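Local coordinates for uncharacterized protein (PDB 5THE) that is the C-terminal lobe of a budding yeast Argonaute, which probably binds guide RNA and takes part in cleavage of matching RNA targets, at residues H55-K59 with S415-P421. Sequence-based numbering, arbitrary orientation.
Sequences HEESK and SMGNVMP
M420 lays its terminal methyl between E56 and K59, CE standing 3.7 Å from E56 CB and equally close to K59 CD. The M420 chain bends at CB-CG (chi2 71°), which carries this end to the short 3-10 turn at 55-58, while I31 and Y46 also touch this side chain. K59 runs fully extended across the M420 methyl and finishes on the main chain: its NZ donates to P421 O at 2.6 Å, the donor tilted 15° from the carbonyl plane. A second hydrogen bond from NZ to L32 O means that the ammonium joins two backbone carbonyls just beyond strands 25-31 and 418-419. A methionine in place of K59 would probably leave P421 O and L32 O without the ammonium that joins them. The hairpin on the other side of the contact pairs strand 410-415 with strand 418-419 through a type I' turn, S415 to N418, within the Piwi domain, whose fold is RNase H-like; the 3-10 turn belongs to the long loop ahead of strand 77-85. S415 OG sits against the turn, 3.3 Å from E57 CA and 3.4 Å from E56 CG, and is hydrogen-bonded to Q443. Beside it, the E57 and M416 side chains cross at about a right angle, E57 CD resting 3.8 Å from M416 CG. One water fastens this edge, donating to E56 OE2 (2.7 Å) and E57 OE1 and accepting from M416 N.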
ATOM      1  N   HIS A  55     -21.952  16.212  -7.732  1.00 25.23           N
ATOM      2  CA  HIS A  55     -21.725  15.860  -6.336  1.00 23.63           C
ATOM      3  C   HIS A  55     -21.081  14.481  -6.234  1.00 25.63           C
ATOM      4  O   HIS A  55     -20.195  14.261  -5.405  1.00 26.56           O
ATOM      5  CB  HIS A  55     -23.045  15.913  -5.563  1.00 25.75           C
ATOM      6  CG  HIS A  55     -22.915  15.567  -4.108  1.00 27.80           C
ATOM      7  ND1 HIS A  55     -22.324  16.408  -3.191  1.00 29.38           N
ATOM      8  CD2 HIS A  55     -23.309  14.474  -3.415  1.00 24.35           C
ATOM      9  CE1 HIS A  55     -22.359  15.847  -1.996  1.00 27.60           C
ATOM     10  NE2 HIS A  55     -22.953  14.672  -2.104  1.00 28.19           N
ATOM     11  N   GLU A  56     -21.470  13.561  -7.126  1.00 23.90           N
ATOM     12  CA  GLU A  56     -21.018  12.177  -7.037  1.00 30.08           C
ATOM     13  C   GLU A  56     -19.510  12.043  -7.233  1.00 27.34           C
ATOM     14  O   GLU A  56     -18.908  11.086  -6.740  1.00 21.77           O
ATOM     15  CB  GLU A  56     -21.755  11.325  -8.070  1.00 25.81           C
ATOM     16  CG  GLU A  56     -21.412  11.671  -9.512  1.00 27.35           C
ATOM     17  CD  GLU A  56     -22.119  12.908 -10.025  1.00 34.35           C
ATOM     18  OE1 GLU A  56     -22.954  13.477  -9.287  1.00 35.35           O
ATOM     19  OE2 GLU A  56     -21.834  13.307 -11.180  1.00 37.33           O
ATOM     20  N   GLU A  57     -18.877  12.978  -7.944  1.00 26.37           N
ATOM     21  CA  GLU A  57     -17.453  12.813  -8.221  1.00 27.91           C
ATOM     22  C   GLU A  57     -16.604  12.989  -6.983  1.00 28.35           C
ATOM     23  O   GLU A  57     -15.397  12.731  -7.041  1.00 32.80           O
ATOM     24  CB  GLU A  57     -17.004  13.785  -9.306  1.00 24.86           C
ATOM     25  CG  GLU A  57     -17.886  13.694 -10.534  1.00 23.65           C
ATOM     26  CD  GLU A  57     -17.308  14.413 -11.732  1.00 26.20           C
ATOM     27  OE1 GLU A  57     -17.880  14.276 -12.829  1.00 27.17           O
ATOM     28  OE2 GLU A  57     -16.296  15.119 -11.573  1.00 27.18           O
ATOM     29  N   SER A  58     -17.209  13.374  -5.868  1.00 25.37           N
ATOM     30  CA  SER A  58     -16.489  13.545  -4.620  1.00 26.66           C
ATOM     31  C   SER A  58     -16.485  12.284  -3.767  1.00 20.62           C
ATOM     32  O   SER A  58     -15.733  12.225  -2.798  1.00 23.88           O
ATOM     33  CB  SER A  58     -17.089  14.722  -3.823  1.00 28.11           C
ATOM     34  OG  SER A  58     -18.321  14.381  -3.217  1.00 31.51           O
ATOM     35  N   LYS A  59     -17.302  11.281  -4.087  1.00 22.98           N
ATOM     36  CA  LYS A  59     -17.239  10.029  -3.337  1.00 17.97           C
ATOM     37  C   LYS A  59     -15.893   9.350  -3.595  1.00 21.58           C
ATOM     38  O   LYS A  59     -15.521   9.105  -4.747  1.00 26.99           O
ATOM     39  CB  LYS A  59     -18.381   9.098  -3.728  1.00 17.37           C
ATOM     40  CG  LYS A  59     -18.464   7.880  -2.798  1.00 23.14           C
ATOM     41  CD  LYS A  59     -19.622   6.955  -3.176  1.00 21.70           C
ATOM     42  CE  LYS A  59     -19.751   5.825  -2.167  1.00 21.45           C
ATOM     43  NZ  LYS A  59     -20.822   4.846  -2.563  1.00 21.99           N
ATOM     44  N   SER A 415     -20.772   7.871 -11.672  1.00 26.84           N
ATOM     45  CA  SER A 415     -19.851   8.995 -11.548  1.00 26.25           C
ATOM     46  C   SER A 415     -18.786   8.896 -12.627  1.00 28.54           C
ATOM     47  O   SER A 415     -18.202   7.820 -12.837  1.00 21.60           O
ATOM     48  CB  SER A 415     -19.188   9.023 -10.168  1.00 23.69           C
ATOM     49  OG  SER A 415     -18.370  10.172 -10.043  1.00 20.70           O
ATOM     50  N   MET A 416     -18.522  10.022 -13.291  1.00 24.34           N
ATOM     51  CA  MET A 416     -17.500  10.074 -14.333  1.00 26.86           C
ATOM     52  C   MET A 416     -17.724   9.000 -15.393  1.00 23.68           C
ATOM     53  O   MET A 416     -16.790   8.345 -15.848  1.00 24.72           O
ATOM     54  CB  MET A 416     -16.103   9.959 -13.724  1.00 27.43           C
ATOM     55  CG  MET A 416     -15.807  11.064 -12.736  1.00 23.32           C
ATOM     56  SD  MET A 416     -14.340  10.693 -11.774  1.00 33.71           S
ATOM     57  CE  MET A 416     -13.055  11.070 -12.933  1.00 47.71           C
ATOM     58  N   GLY A 417     -18.982   8.805 -15.770  1.00 25.86           N
ATOM     59  CA  GLY A 417     -19.316   7.857 -16.807  1.00 25.28           C
ATOM     60  C   GLY A 417     -19.192   6.413 -16.400  1.00 23.86           C
ATOM     61  O   GLY A 417     -19.313   5.531 -17.252  1.00 25.52           O
ATOM     62  N   ASN A 418     -18.953   6.142 -15.123  1.00 23.74           N
ATOM     63  CA  ASN A 418     -18.712   4.794 -14.642  1.00 21.62           C
ATOM     64  C   ASN A 418     -19.678   4.476 -13.516  1.00 23.34           C
ATOM     65  O   ASN A 418     -20.390   5.351 -13.018  1.00 23.90           O
ATOM     66  CB  ASN A 418     -17.257   4.638 -14.191  1.00 23.71           C
ATOM     67  CG  ASN A 418     -16.322   4.431 -15.373  1.00 29.55           C
ATOM     68  OD1 ASN A 418     -16.020   3.300 -15.748  1.00 28.59           O
ATOM     69  ND2 ASN A 418     -15.896   5.523 -15.988  1.00 22.65           N
ATOM     70  N   VAL A 419     -19.730   3.200 -13.134  1.00 26.89           N
ATOM     71  CA  VAL A 419     -20.610   2.864 -12.030  1.00 30.71           C
ATOM     72  C   VAL A 419     -20.086   3.569 -10.783  1.00 31.71           C
ATOM     73  O   VAL A 419     -18.911   3.956 -10.691  1.00 26.25           O
ATOM     74  CB  VAL A 419     -20.739   1.344 -11.807  1.00 23.87           C
ATOM     75  CG1 VAL A 419     -21.446   0.699 -12.998  1.00 23.42           C
ATOM     76  CG2 VAL A 419     -19.358   0.692 -11.605  1.00 16.82           C
ATOM     77  N   MET A 420     -20.985   3.768  -9.836  1.00 26.05           N
ATOM     78  CA  MET A 420     -20.638   4.465  -8.608  1.00 27.02           C
ATOM     79  C   MET A 420     -19.548   3.698  -7.859  1.00 22.73           C
ATOM     80  O   MET A 420     -19.571   2.467  -7.816  1.00 20.90           O
ATOM     81  CB  MET A 420     -21.884   4.604  -7.723  1.00 20.71           C
ATOM     82  CG  MET A 420     -21.774   5.674  -6.627  1.00 24.99           C
ATOM     83  SD  MET A 420     -21.825   7.323  -7.368  1.00 29.57           S
ATOM     84  CE  MET A 420     -21.591   8.340  -5.923  1.00 30.62           C
ATOM     85  N   PRO A 421     -18.573   4.385  -7.267  1.00 22.79           N
ATOM     86  CA  PRO A 421     -17.851   3.659  -6.211  1.00 29.78           C
ATOM     87  C   PRO A 421     -18.735   3.501  -4.956  1.00 23.49           C
ATOM     88  O   PRO A 421     -19.609   4.318  -4.781  1.00 32.77           O
ATOM     89  CB  PRO A 421     -16.634   4.555  -5.938  1.00 31.28           C
ATOM     90  CG  PRO A 421     -16.935   5.879  -6.543  1.00 33.29           C
ATOM     91  CD  PRO A 421     -17.985   5.698  -7.594  1.00 28.53           C
TER
HETATM   92  O   HOH W   1     -20.058  12.416 -13.020  1.00 26.93           O